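Local coordinates for protein tryptophan halogenase superfamily (Brevundimonas sp. BAL3, PDB 6FRL) that probably uses reduced flavin to halogenate an organic substrate, preferring bromination over chlorination, as a flavin-dependent member of the tryptophan halogenase superfamily, at residues R273-Q278 against E306-L311; G243-P247 against C415-P421; E216-F220 against F369-F374. Residue numbers count along the deposited sequence, not the author numbering.

Overall arrangement
All three contacts belong to the tryptophan halogenase fold. Contacts 1 and 2 are neighbours, with centres about 21 Å apart and nearest atoms about 7 Å apart, but they do not touch. Contact 3 is remote: its centre is about 46 Å from that of contact 1, on the opposite side of the chain's centre, and about 39 Å from that of contact 2. Along the chain, contact 1 is nested within the loops closed by both others, whereas contacts 2 and 3 cross. Contact 3 anchors on strand 219-222, parallel to strand 13-17 that leads into a Rossmann-type glycine pattern, consistent with flavin binding; contact 1 holds the start of the WxWxIP signature.

Contact 1: R273-Q278 against E306-L311; sequences RSAGWQ and ELMPHL
The shortest hydrogen bonds across this contact run from S274 OG to E306 OE2 (2.8 Å) and from Q278 NE2 to H310 O (2.7 Å). They tie a beta hairpin to segment 306-311, which continues helix 300-307. The hairpin joins antiparallel strands 268-273 and 276-282 through S274 and A275, closed by R273 N to G276 O at 2.9 Å; G276 enters the second strand at phi/psi 148/-149, open to glycine and scarcely to other residues. W277 and Q278 begin the WxWxIP sequence characteristic of flavin-dependent halogenases. A weak bond from S274 N to E306 OE2 (3.3 Å) adds the backbone to the grip of the E306 carboxylate, delivered by an m,t side chain.

Q278, with chi1 and chi2 both t, works in two directions. While its NE2 donates to H310, its OE1 accepts from R273 NE (3.0 Å) and R273 NH2 (2.5 Å), so the R273 guanidinium is held against the Q278 amide, across the turn. H310 ND1 donates to E306 O at 3.2 Å, and H310 N to L307 O at 3.1 Å, folding H310 back over E306 and L307.

The CA atoms of R273 and E306 are 7.3 Å apart, those of Q278 and L307 7.0 Å, and 316 Å² is buried. L307 supplies apolar contact, its CD1 4.4 Å from Q278 CG. W277 points away from 306-311, meeting W93 and hydrogen bonding to E348. H310 ND1 lies over one face of the R273 guanidinium, whose NH2 comes within 3.3 Å of H310 CB.

Contact 2: G243-P247 against C415-P421; sequences GRWLP and CREMPVP
Contact 2 is a shape fit without a hydrogen bond between segments, burying 304 Å². The loop 243-247 turns through helical phi/psi at 243-245, and 415-421 leaves helix 410-417 at M418 before extending through P419 and V420 to P421, the N-cap position of helix 422-434. The chains pass in opposite senses, W245 CA lying 6.4 Å from V420 CA and P247 CA 7.7 Å from C415 CA.

The main bump is the W245 indole (chi1 m, chi2 121°), laid on P421: P421 CG sits 3.8 Å from the centroid of the six-membered ring, 10° off its normal, a CH-pi contact. P419 O meets the ring edge, 3.7 Å from W245 CE3. The M418 CE methyl sits between W245 O (3.1 Å, a close approach) and P247 CD (4.2 Å). P247 CG rests on C415 SG at 3.7 Å.

W245 and P421 both touch I398 of helix 376-402, so this helix backs the junction between helices 410-417 and 422-434.

Contact 3: E216-F220 against F369-F374; sequences EGDLF and FPDRRF
L219 drives its side chain (chi1 t, chi2 p) among two aromatic rings and a proline: CD2 lies 3.7 Å from F369 CE1, while CD1 meets the edge of the F374 ring, 3.7 Å from F374 CE2, and reaches P370 CG at 4.4 Å. F374 CZ also abuts the backbone, 3.6 Å from D218 O. This buried fit totals 251 Å² and contains no hydrogen bond between the segments; the nearest CA pair is D218 and R372, 6.9 Å apart.

The loop contains a type I beta turn from D371 to F374, with F374 N to D371 O at 3.0 Å. An Asx turn overlaps it: D371 OD1 accepts from R373 N at 3.0 Å, and D371 OD2 forms a salt bridge with R373 NH1 at 2.6 Å. F374, the last residue of the turn, has a positive phi (phi/psi 47/56), and its CA-to-CB bond points toward 216-220.

On the more exposed side, D218 OD2 is 3.6 Å from R372 CD and 4.1 Å from R372 NE, a proximity of charges only; the salt bridge of D218 is with R12. R373 forms a salt bridge with D462, and F369 O accepts a hydrogen bond from R434 NE, both of the second subunit.

Strand 219-222 lies between strands 13-17 and 337-339 in the six-stranded sheet, parallel to both. The contact seats the loop linking helices 354-367 and 376-402 on the start of this central strand.

Contact 1: R273-Q278 against E306-L311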
ATOM      1  N   ARG B 273     -19.996 -24.365 -16.308  1.00 45.72           N
ATOM      2  CA  ARG B 273     -20.915 -25.105 -17.198  1.00 45.33           C
ATOM      3  C   ARG B 273     -20.686 -24.643 -18.642  1.00 45.82           C
ATOM      4  O   ARG B 273     -19.660 -24.018 -18.924  1.00 44.50           O
ATOM      5  CB  ARG B 273     -22.391 -24.935 -16.737  1.00 44.80           C
ATOM      6  CG  ARG B 273     -22.691 -25.309 -15.288  1.00 44.67           C
ATOM      7  CD  ARG B 273     -22.515 -26.781 -15.024  1.00 45.65           C
ATOM      8  NE  ARG B 273     -23.078 -27.164 -13.725  1.00 49.70           N
ATOM      9  CZ  ARG B 273     -22.807 -28.308 -13.092  1.00 52.62           C
ATOM     10  NH1 ARG B 273     -21.991 -29.230 -13.621  1.00 59.73           N
ATOM     11  NH2 ARG B 273     -23.385 -28.580 -11.922  1.00 50.39           N
ATOM     12  N   SER B 274     -21.613 -24.950 -19.550  1.00 48.93           N
ATOM     13  CA  SER B 274     -21.420 -24.720 -21.002  1.00 46.85           C
ATOM     14  C   SER B 274     -21.263 -23.267 -21.407  1.00 42.37           C
ATOM     15  O   SER B 274     -20.561 -22.992 -22.381  1.00 39.52           O
ATOM     16  CB  SER B 274     -22.577 -25.359 -21.837  1.00 44.75           C
ATOM     17  OG  SER B 274     -23.755 -24.569 -21.847  1.00 41.80           O
ATOM     18  N   ALA B 275     -21.915 -22.347 -20.692  1.00 39.73           N
ATOM     19  CA  ALA B 275     -21.881 -20.923 -21.092  1.00 44.02           C
ATOM     20  C   ALA B 275     -22.001 -19.959 -19.928  1.00 45.30           C
ATOM     21  O   ALA B 275     -22.716 -18.951 -20.009  1.00 47.59           O
ATOM     22  CB  ALA B 275     -22.937 -20.623 -22.158  1.00 44.78           C
ATOM     23  N   GLY B 276     -21.230 -20.263 -18.885  1.00 45.75           N
ATOM     24  CA  GLY B 276     -21.254 -19.546 -17.605  1.00 42.24           C
ATOM     25  C   GLY B 276     -20.924 -20.486 -16.469  1.00 37.92           C
ATOM     26  O   GLY B 276     -20.197 -21.463 -16.664  1.00 35.92           O
ATOM     27  N   TRP B 277     -21.481 -20.225 -15.290  1.00 38.10           N
ATOM     28  CA  TRP B 277     -21.090 -20.972 -14.094  1.00 36.96           C
ATOM     29  C   TRP B 277     -22.171 -21.014 -12.989  1.00 35.89           C
ATOM     30  O   TRP B 277     -23.010 -20.136 -12.873  1.00 34.48           O
ATOM     31  CB  TRP B 277     -19.753 -20.397 -13.550  1.00 35.87           C
ATOM     32  CG  TRP B 277     -19.806 -18.944 -13.234  1.00 32.51           C
ATOM     33  CD1 TRP B 277     -19.561 -17.912 -14.088  1.00 34.30           C
ATOM     34  CD2 TRP B 277     -20.135 -18.354 -11.976  1.00 32.64           C
ATOM     35  NE1 TRP B 277     -19.721 -16.693 -13.437  1.00 34.62           N
ATOM     36  CE2 TRP B 277     -20.090 -16.940 -12.143  1.00 32.92           C
ATOM     37  CE3 TRP B 277     -20.481 -18.875 -10.727  1.00 31.25           C
ATOM     38  CZ2 TRP B 277     -20.358 -16.053 -11.109  1.00 30.84           C
ATOM     39  CZ3 TRP B 277     -20.748 -17.986  -9.695  1.00 32.80           C
ATOM     40  CH2 TRP B 277     -20.697 -16.581  -9.901  1.00 31.94           C
ATOM     41  N   GLN B 278     -22.105 -22.054 -12.173  1.00 36.62           N
ATOM     42  CA  GLN B 278     -23.055 -22.316 -11.118  1.00 35.99           C
ATOM     43  C   GLN B 278     -22.422 -22.067  -9.740  1.00 37.52           C
ATOM     44  O   GLN B 278     -21.272 -22.445  -9.484  1.00 34.63           O
ATOM     45  CB  GLN B 278     -23.541 -23.774 -11.220  1.00 35.58           C
ATOM     46  CG  GLN B 278     -24.447 -24.286 -10.088  1.00 36.49           C
ATOM     47  CD  GLN B 278     -24.793 -25.757 -10.232  1.00 37.68           C
ATOM     48  OE1 GLN B 278     -24.459 -26.394 -11.228  1.00 43.23           O
ATOM     49  NE2 GLN B 278     -25.484 -26.302  -9.245  1.00 37.24           N
ATOM     50  N   GLU B 306     -29.219 -26.908 -17.124  1.00 58.63           N
ATOM     51  CA  GLU B 306     -27.915 -27.012 -16.452  1.00 57.41           C
ATOM     52  C   GLU B 306     -28.034 -26.879 -14.909  1.00 52.79           C
ATOM     53  O   GLU B 306     -27.396 -27.638 -14.164  1.00 48.06           O
ATOM     54  CB  GLU B 306     -26.951 -25.955 -17.018  1.00 60.82           C
ATOM     55  CG  GLU B 306     -26.764 -26.016 -18.526  1.00 60.76           C
ATOM     56  CD  GLU B 306     -25.491 -25.365 -19.012  1.00 64.73           C
ATOM     57  OE1 GLU B 306     -25.257 -24.164 -18.719  1.00 65.98           O
ATOM     58  OE2 GLU B 306     -24.726 -26.071 -19.701  1.00 66.07           O
ATOM     59  N   LEU B 307     -28.872 -25.939 -14.458  1.00 46.31           N
ATOM     60  CA  LEU B 307     -28.986 -25.587 -13.046  1.00 46.22           C
ATOM     61  C   LEU B 307     -29.769 -26.615 -12.243  1.00 51.40           C
ATOM     62  O   LEU B 307     -29.255 -27.186 -11.276  1.00 52.07           O
ATOM     63  CB  LEU B 307     -29.648 -24.206 -12.916  1.00 43.16           C
ATOM     64  CG  LEU B 307     -29.917 -23.488 -11.578  1.00 39.25           C
ATOM     65  CD1 LEU B 307     -28.709 -23.350 -10.650  1.00 38.63           C
ATOM     66  CD2 LEU B 307     -30.520 -22.133 -11.882  1.00 39.25           C
ATOM     67  N   MET B 308     -31.001 -26.887 -12.679  1.00 56.64           N
ATOM     68  CA  MET B 308     -32.005 -27.587 -11.833  1.00 52.41           C
ATOM     69  C   MET B 308     -31.723 -29.059 -11.515  1.00 48.62           C
ATOM     70  O   MET B 308     -32.131 -29.514 -10.456  1.00 47.94           O
ATOM     71  CB  MET B 308     -33.411 -27.393 -12.398  1.00 52.91           C
ATOM     72  CG  MET B 308     -33.869 -25.915 -12.412  1.00 56.16           C
ATOM     73  SD  MET B 308     -33.925 -25.043 -10.807  1.00 55.82           S
ATOM     74  CE  MET B 308     -35.015 -26.137  -9.916  1.00 58.98           C
ATOM     75  N   PRO B 309     -31.005 -29.793 -12.389  1.00 49.10           N
ATOM     76  CA  PRO B 309     -30.585 -31.164 -11.987  1.00 52.47           C
ATOM     77  C   PRO B 309     -29.407 -31.270 -11.023  1.00 55.16           C
ATOM     78  O   PRO B 309     -29.067 -32.384 -10.634  1.00 57.90           O
ATOM     79  CB  PRO B 309     -30.177 -31.834 -13.320  1.00 51.04           C
ATOM     80  CG  PRO B 309     -30.636 -30.924 -14.405  1.00 51.00           C
ATOM     81  CD  PRO B 309     -30.770 -29.542 -13.825  1.00 48.39           C
ATOM     82  N   HIS B 310     -28.768 -30.146 -10.665  1.00 60.50           N
ATOM     83  CA  HIS B 310     -27.495 -30.155  -9.900  1.00 56.51           C
ATOM     84  C   HIS B 310     -27.513 -29.205  -8.712  1.00 55.47           C
ATOM     85  O   HIS B 310     -26.466 -28.677  -8.326  1.00 53.85           O
ATOM     86  CB  HIS B 310     -26.309 -29.786 -10.819  1.00 56.11           C
ATOM     87  CG  HIS B 310     -26.084 -30.766 -11.923  1.00 58.44           C
ATOM     88  ND1 HIS B 310     -26.182 -30.420 -13.257  1.00 53.05           N
ATOM     89  CD2 HIS B 310     -25.789 -32.092 -11.891  1.00 58.76           C
ATOM     90  CE1 HIS B 310     -25.952 -31.490 -13.999  1.00 61.55           C
ATOM     91  NE2 HIS B 310     -25.720 -32.518 -13.196  1.00 61.66           N
ATOM     92  N   LEU B 311     -28.690 -28.994  -8.119  1.00 53.77           N
ATOM     93  CA  LEU B 311     -28.806 -28.172  -6.911  1.00 51.46           C
ATOM     94  C   LEU B 311     -28.268 -28.901  -5.680  1.00 44.57           C
ATOM     95  O   LEU B 311     -28.187 -30.108  -5.653  1.00 47.08           O
ATOM     96  CB  LEU B 311     -30.255 -27.800  -6.669  1.00 51.86           C
ATOM     97  CG  LEU B 311     -30.995 -27.059  -7.774  1.00 50.90           C
ATOM     98  CD1 LEU B 311     -32.421 -26.840  -7.310  1.00 52.30           C
ATOM     99  CD2 LEU B 311     -30.325 -25.732  -8.106  1.00 51.88           C
TER

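Contact 2: G243-P247 against C415-P421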
ATOM      1  N   GLY B 243     -20.101  -4.720 -19.924  1.00 43.05           N
ATOM      2  CA  GLY B 243     -20.500  -5.950 -20.640  1.00 44.08           C
ATOM      3  C   GLY B 243     -19.514  -6.333 -21.737  1.00 47.60           C
ATOM      4  O   GLY B 243     -19.340  -7.491 -22.036  1.00 47.92           O
ATOM      5  N   ARG B 244     -18.847  -5.342 -22.307  1.00 52.72           N
ATOM      6  CA  ARG B 244     -17.786  -5.559 -23.279  1.00 55.38           C
ATOM      7  C   ARG B 244     -16.628  -6.419 -22.730  1.00 57.93           C
ATOM      8  O   ARG B 244     -16.105  -7.259 -23.465  1.00 62.35           O
ATOM      9  CB  ARG B 244     -17.280  -4.208 -23.817  1.00 55.69           C
ATOM     10  CG  ARG B 244     -16.379  -3.449 -22.858  1.00 53.13           C
ATOM     11  CD  ARG B 244     -16.292  -1.965 -23.036  1.00 54.24           C
ATOM     12  NE  ARG B 244     -14.922  -1.544 -23.329  1.00 57.96           N
ATOM     13  CZ  ARG B 244     -14.407  -0.333 -23.090  1.00 67.89           C
ATOM     14  NH1 ARG B 244     -15.133   0.652 -22.526  1.00 76.02           N
ATOM     15  NH2 ARG B 244     -13.134  -0.093 -23.429  1.00 63.66           N
ATOM     16  N   TRP B 245     -16.250  -6.227 -21.459  1.00 50.99           N
ATOM     17  CA  TRP B 245     -15.189  -7.028 -20.838  1.00 46.83           C
ATOM     18  C   TRP B 245     -15.672  -8.370 -20.271  1.00 47.39           C
ATOM     19  O   TRP B 245     -14.884  -9.290 -20.165  1.00 45.14           O
ATOM     20  CB  TRP B 245     -14.522  -6.284 -19.684  1.00 45.51           C
ATOM     21  CG  TRP B 245     -13.937  -4.955 -19.979  1.00 42.98           C
ATOM     22  CD1 TRP B 245     -14.281  -3.774 -19.393  1.00 41.81           C
ATOM     23  CD2 TRP B 245     -12.896  -4.658 -20.899  1.00 39.85           C
ATOM     24  NE1 TRP B 245     -13.521  -2.754 -19.903  1.00 42.53           N
ATOM     25  CE2 TRP B 245     -12.652  -3.270 -20.822  1.00 40.80           C
ATOM     26  CE3 TRP B 245     -12.147  -5.421 -21.781  1.00 39.72           C
ATOM     27  CZ2 TRP B 245     -11.675  -2.632 -21.591  1.00 41.14           C
ATOM     28  CZ3 TRP B 245     -11.180  -4.792 -22.548  1.00 40.14           C
ATOM     29  CH2 TRP B 245     -10.946  -3.411 -22.445  1.00 39.87           C
ATOM     30  N   LEU B 246     -16.941  -8.472 -19.862  1.00 52.54           N
ATOM     31  CA  LEU B 246     -17.459  -9.663 -19.171  1.00 50.52           C
ATOM     32  C   LEU B 246     -18.617 -10.238 -19.965  1.00 52.33           C
ATOM     33  O   LEU B 246     -19.595  -9.532 -20.192  1.00 59.88           O
ATOM     34  CB  LEU B 246     -17.914  -9.280 -17.758  1.00 50.06           C
ATOM     35  CG  LEU B 246     -16.745  -8.872 -16.853  1.00 50.14           C
ATOM     36  CD1 LEU B 246     -17.146  -7.920 -15.739  1.00 52.43           C
ATOM     37  CD2 LEU B 246     -16.066 -10.093 -16.271  1.00 48.13           C
ATOM     38  N   PRO B 247     -18.518 -11.507 -20.403  1.00 55.21           N
ATOM     39  CA  PRO B 247     -19.555 -12.038 -21.305  1.00 59.15           C
ATOM     40  C   PRO B 247     -20.949 -12.176 -20.670  1.00 63.87           C
ATOM     41  O   PRO B 247     -21.945 -11.746 -21.273  1.00 79.28           O
ATOM     42  CB  PRO B 247     -19.020 -13.416 -21.688  1.00 60.80           C
ATOM     43  CG  PRO B 247     -18.126 -13.825 -20.564  1.00 59.82           C
ATOM     44  CD  PRO B 247     -17.555 -12.549 -19.993  1.00 59.57           C
ATOM     45  N   CYS B 415     -13.672 -16.427 -24.509  1.00 54.74           N
ATOM     46  CA  CYS B 415     -13.156 -15.890 -23.224  1.00 52.05           C
ATOM     47  C   CYS B 415     -11.622 -15.900 -23.215  1.00 50.21           C
ATOM     48  O   CYS B 415     -11.005 -14.883 -22.872  1.00 47.02           O
ATOM     49  CB  CYS B 415     -13.717 -16.674 -22.031  1.00 53.69           C
ATOM     50  SG  CYS B 415     -15.384 -16.178 -21.547  1.00 50.22           S
ATOM     51  N   ARG B 416     -11.036 -17.022 -23.654  1.00 48.95           N
ATOM     52  CA  ARG B 416      -9.576 -17.184 -23.810  1.00 46.76           C
ATOM     53  C   ARG B 416      -8.895 -16.245 -24.832  1.00 46.97           C
ATOM     54  O   ARG B 416      -7.745 -15.855 -24.640  1.00 43.63           O
ATOM     55  CB  ARG B 416      -9.263 -18.639 -24.139  1.00 50.03           C
ATOM     56  CG  ARG B 416      -7.794 -19.009 -24.164  1.00 52.75           C
ATOM     57  CD  ARG B 416      -7.599 -20.525 -24.156  1.00 57.07           C
ATOM     58  NE  ARG B 416      -8.543 -21.210 -25.050  1.00 59.07           N
ATOM     59  CZ  ARG B 416      -9.540 -22.034 -24.684  1.00 58.90           C
ATOM     60  NH1 ARG B 416      -9.779 -22.357 -23.404  1.00 57.66           N
ATOM     61  NH2 ARG B 416     -10.317 -22.566 -25.628  1.00 54.38           N
ATOM     62  N   GLU B 417      -9.604 -15.860 -25.883  1.00 49.06           N
ATOM     63  CA  GLU B 417      -9.060 -14.950 -26.882  1.00 51.94           C
ATOM     64  C   GLU B 417      -9.584 -13.527 -26.794  1.00 49.30           C
ATOM     65  O   GLU B 417      -9.113 -12.670 -27.537  1.00 45.39           O
ATOM     66  CB  GLU B 417      -9.307 -15.531 -28.275  1.00 61.34           C
ATOM     67  CG  GLU B 417      -8.461 -16.780 -28.575  1.00 62.27           C
ATOM     68  CD  GLU B 417      -9.146 -17.746 -29.521  1.00 68.99           C
ATOM     69  OE1 GLU B 417      -9.891 -17.285 -30.419  1.00 72.01           O
ATOM     70  OE2 GLU B 417      -8.947 -18.970 -29.373  1.00 77.20           O
ATOM     71  N   MET B 418     -10.540 -13.254 -25.895  1.00 53.39           N
ATOM     72  CA  MET B 418     -11.127 -11.882 -25.736  1.00 49.12           C
ATOM     73  C   MET B 418     -10.060 -10.867 -25.312  1.00 43.67           C
ATOM     74  O   MET B 418      -9.141 -11.201 -24.564  1.00 46.68           O
ATOM     75  CB  MET B 418     -12.314 -11.847 -24.730  1.00 51.06           C
ATOM     76  CG  MET B 418     -11.955 -11.690 -23.247  1.00 56.30           C
ATOM     77  SD  MET B 418     -13.180 -12.144 -21.999  1.00 59.01           S
ATOM     78  CE  MET B 418     -14.551 -11.175 -22.615  1.00 62.11           C
ATOM     79  N   PRO B 419     -10.173  -9.630 -25.787  1.00 39.53           N
ATOM     80  CA  PRO B 419      -9.301  -8.600 -25.217  1.00 37.80           C
ATOM     81  C   PRO B 419      -9.657  -8.265 -23.747  1.00 34.88           C
ATOM     82  O   PRO B 419     -10.779  -8.494 -23.317  1.00 33.99           O
ATOM     83  CB  PRO B 419      -9.482  -7.398 -26.155  1.00 37.10           C
ATOM     84  CG  PRO B 419     -10.769  -7.622 -26.839  1.00 39.38           C
ATOM     85  CD  PRO B 419     -11.122  -9.088 -26.769  1.00 39.63           C
ATOM     86  N   VAL B 420      -8.669  -7.774 -22.994  1.00 34.14           N
ATOM     87  CA  VAL B 420      -8.808  -7.504 -21.578  1.00 29.50           C
ATOM     88  C   VAL B 420      -8.139  -6.175 -21.296  1.00 29.64           C
ATOM     89  O   VAL B 420      -7.239  -5.758 -22.021  1.00 28.54           O
ATOM     90  CB  VAL B 420      -8.194  -8.631 -20.677  1.00 28.94           C
ATOM     91  CG1 VAL B 420      -8.676 -10.009 -21.099  1.00 28.31           C
ATOM     92  CG2 VAL B 420      -6.677  -8.633 -20.683  1.00 28.18           C
ATOM     93  N   PRO B 421      -8.564  -5.495 -20.230  1.00 30.32           N
ATOM     94  CA  PRO B 421      -7.947  -4.221 -19.953  1.00 30.52           C
ATOM     95  C   PRO B 421      -6.417  -4.305 -19.900  1.00 32.89           C
ATOM     96  O   PRO B 421      -5.866  -5.340 -19.518  1.00 33.13           O
ATOM     97  CB  PRO B 421      -8.536  -3.845 -18.584  1.00 30.65           C
ATOM     98  CG  PRO B 421      -9.864  -4.534 -18.563  1.00 33.12           C
ATOM     99  CD  PRO B 421      -9.611  -5.839 -19.253  1.00 30.09           C
TER

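Contact 3: E216-F220 against F369-F374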
ATOM      1  N   GLU B 216     -36.650  15.296   5.257  1.00 40.00           N
ATOM      2  CA  GLU B 216     -35.553  16.185   4.988  1.00 38.55           C
ATOM      3  C   GLU B 216     -34.285  15.567   5.504  1.00 35.68           C
ATOM      4  O   GLU B 216     -34.323  14.797   6.481  1.00 34.37           O
ATOM      5  CB  GLU B 216     -35.744  17.506   5.733  1.00 44.55           C
ATOM      6  CG  GLU B 216     -37.002  18.312   5.391  1.00 48.54           C
ATOM      7  CD  GLU B 216     -37.084  19.597   6.184  1.00 50.52           C
ATOM      8  OE1 GLU B 216     -36.863  19.558   7.419  1.00 54.52           O
ATOM      9  OE2 GLU B 216     -37.358  20.643   5.564  1.00 52.58           O
ATOM     10  N   GLY B 217     -33.168  15.918   4.859  1.00 32.82           N
ATOM     11  CA  GLY B 217     -31.843  15.540   5.312  1.00 32.64           C
ATOM     12  C   GLY B 217     -30.756  16.431   4.744  1.00 32.58           C
ATOM     13  O   GLY B 217     -30.898  16.989   3.669  1.00 39.66           O
ATOM     14  N   ASP B 218     -29.665  16.562   5.475  1.00 29.68           N
ATOM     15  CA  ASP B 218     -28.453  17.206   4.972  1.00 31.47           C
ATOM     16  C   ASP B 218     -27.609  16.296   4.057  1.00 33.24           C
ATOM     17  O   ASP B 218     -26.977  16.796   3.119  1.00 36.05           O
ATOM     18  CB  ASP B 218     -27.592  17.660   6.136  1.00 31.17           C
ATOM     19  CG  ASP B 218     -28.258  18.727   6.974  1.00 33.50           C
ATOM     20  OD1 ASP B 218     -29.235  19.362   6.471  1.00 33.50           O
ATOM     21  OD2 ASP B 218     -27.770  18.932   8.125  1.00 32.17           O
ATOM     22  N   LEU B 219     -27.567  14.988   4.380  1.00 33.32           N
ATOM     23  CA  LEU B 219     -26.795  13.959   3.669  1.00 30.78           C
ATOM     24  C   LEU B 219     -27.707  12.777   3.347  1.00 26.83           C
ATOM     25  O   LEU B 219     -28.353  12.233   4.233  1.00 23.65           O
ATOM     26  CB  LEU B 219     -25.576  13.491   4.492  1.00 31.08           C
ATOM     27  CG  LEU B 219     -24.721  12.344   3.876  1.00 35.16           C
ATOM     28  CD1 LEU B 219     -23.966  12.867   2.670  1.00 35.93           C
ATOM     29  CD2 LEU B 219     -23.705  11.676   4.817  1.00 34.99           C
ATOM     30  N   PHE B 220     -27.729  12.384   2.082  1.00 25.08           N
ATOM     31  CA  PHE B 220     -28.484  11.246   1.612  1.00 27.30           C
ATOM     32  C   PHE B 220     -27.568  10.107   1.159  1.00 27.64           C
ATOM     33  O   PHE B 220     -26.594  10.358   0.420  1.00 30.96           O
ATOM     34  CB  PHE B 220     -29.387  11.672   0.447  1.00 30.36           C
ATOM     35  CG  PHE B 220     -30.559  12.494   0.885  1.00 31.88           C
ATOM     36  CD1 PHE B 220     -30.402  13.845   1.168  1.00 32.64           C
ATOM     37  CD2 PHE B 220     -31.798  11.898   1.101  1.00 31.87           C
ATOM     38  CE1 PHE B 220     -31.466  14.584   1.640  1.00 34.33           C
ATOM     39  CE2 PHE B 220     -32.862  12.646   1.549  1.00 31.69           C
ATOM     40  CZ  PHE B 220     -32.696  13.984   1.827  1.00 32.63           C
ATOM     41  N   PHE B 369     -15.969  11.571   5.857  1.00 31.63           N
ATOM     42  CA  PHE B 369     -17.286  12.164   6.228  1.00 30.27           C
ATOM     43  C   PHE B 369     -17.286  13.676   6.064  1.00 29.02           C
ATOM     44  O   PHE B 369     -16.371  14.344   6.531  1.00 28.67           O
ATOM     45  CB  PHE B 369     -17.761  11.804   7.652  1.00 26.74           C
ATOM     46  CG  PHE B 369     -19.265  11.867   7.822  1.00 25.23           C
ATOM     47  CD1 PHE B 369     -20.056  10.807   7.441  1.00 24.97           C
ATOM     48  CD2 PHE B 369     -19.879  12.988   8.372  1.00 25.57           C
ATOM     49  CE1 PHE B 369     -21.434  10.848   7.591  1.00 25.76           C
ATOM     50  CE2 PHE B 369     -21.251  13.047   8.521  1.00 26.26           C
ATOM     51  CZ  PHE B 369     -22.039  11.988   8.123  1.00 26.19           C
ATOM     52  N   PRO B 370     -18.286  14.201   5.374  1.00 29.07           N
ATOM     53  CA  PRO B 370     -18.257  15.612   5.034  1.00 31.30           C
ATOM     54  C   PRO B 370     -18.944  16.508   6.077  1.00 31.52           C
ATOM     55  O   PRO B 370     -19.546  16.013   7.028  1.00 34.62           O
ATOM     56  CB  PRO B 370     -19.088  15.637   3.740  1.00 32.65           C
ATOM     57  CG  PRO B 370     -20.172  14.637   4.014  1.00 31.18           C
ATOM     58  CD  PRO B 370     -19.507  13.545   4.851  1.00 29.43           C
ATOM     59  N   ASP B 371     -18.824  17.820   5.867  1.00 32.34           N
ATOM     60  CA  ASP B 371     -19.739  18.805   6.413  1.00 31.92           C
ATOM     61  C   ASP B 371     -20.653  19.378   5.284  1.00 32.58           C
ATOM     62  O   ASP B 371     -20.629  18.908   4.121  1.00 30.18           O
ATOM     63  CB  ASP B 371     -18.999  19.888   7.213  1.00 34.49           C
ATOM     64  CG  ASP B 371     -18.194  20.846   6.352  1.00 36.57           C
ATOM     65  OD1 ASP B 371     -18.418  20.978   5.102  1.00 41.78           O
ATOM     66  OD2 ASP B 371     -17.303  21.462   6.954  1.00 36.49           O
ATOM     67  N   ARG B 372     -21.480  20.367   5.646  1.00 33.72           N
ATOM     68  CA  ARG B 372     -22.543  20.854   4.781  1.00 35.31           C
ATOM     69  C   ARG B 372     -22.076  21.695   3.617  1.00 33.39           C
ATOM     70  O   ARG B 372     -22.891  21.971   2.735  1.00 29.06           O
ATOM     71  CB  ARG B 372     -23.588  21.607   5.587  1.00 38.61           C
ATOM     72  CG  ARG B 372     -24.425  20.675   6.466  1.00 41.39           C
ATOM     73  CD  ARG B 372     -25.219  21.446   7.493  1.00 40.04           C
ATOM     74  NE  ARG B 372     -26.032  22.461   6.868  1.00 40.57           N
ATOM     75  CZ  ARG B 372     -26.651  23.444   7.517  1.00 46.40           C
ATOM     76  NH1 ARG B 372     -26.574  23.552   8.829  1.00 49.82           N
ATOM     77  NH2 ARG B 372     -27.370  24.332   6.842  1.00 50.79           N
ATOM     78  N   ARG B 373     -20.798  22.084   3.625  1.00 32.73           N
ATOM     79  CA  ARG B 373     -20.147  22.715   2.473  1.00 37.42           C
ATOM     80  C   ARG B 373     -19.800  21.733   1.358  1.00 36.08           C
ATOM     81  O   ARG B 373     -19.562  22.167   0.228  1.00 31.90           O
ATOM     82  CB  ARG B 373     -18.853  23.458   2.880  1.00 44.23           C
ATOM     83  CG  ARG B 373     -19.046  24.544   3.924  1.00 48.46           C
ATOM     84  CD  ARG B 373     -17.810  25.443   4.031  1.00 55.70           C
ATOM     85  NE  ARG B 373     -16.538  24.735   4.225  1.00 63.41           N
ATOM     86  CZ  ARG B 373     -16.156  24.097   5.341  1.00 64.75           C
ATOM     87  NH1 ARG B 373     -16.960  24.007   6.395  1.00 62.95           N
ATOM     88  NH2 ARG B 373     -14.959  23.505   5.392  1.00 64.23           N
ATOM     89  N   PHE B 374     -19.722  20.433   1.673  1.00 33.57           N
ATOM     90  CA  PHE B 374     -19.447  19.386   0.682  1.00 30.19           C
ATOM     91  C   PHE B 374     -18.270  19.754  -0.241  1.00 26.21           C
ATOM     92  O   PHE B 374     -18.379  19.787  -1.489  1.00 24.19           O
ATOM     93  CB  PHE B 374     -20.737  19.029  -0.088  1.00 31.81           C
ATOM     94  CG  PHE B 374     -21.694  18.182   0.703  1.00 32.77           C
ATOM     95  CD1 PHE B 374     -22.660  18.777   1.531  1.00 32.46           C
ATOM     96  CD2 PHE B 374     -21.616  16.782   0.655  1.00 32.05           C
ATOM     97  CE1 PHE B 374     -23.536  18.000   2.286  1.00 31.66           C
ATOM     98  CE2 PHE B 374     -22.488  15.993   1.408  1.00 32.45           C
ATOM     99  CZ  PHE B 374     -23.447  16.613   2.237  1.00 33.96           C
TER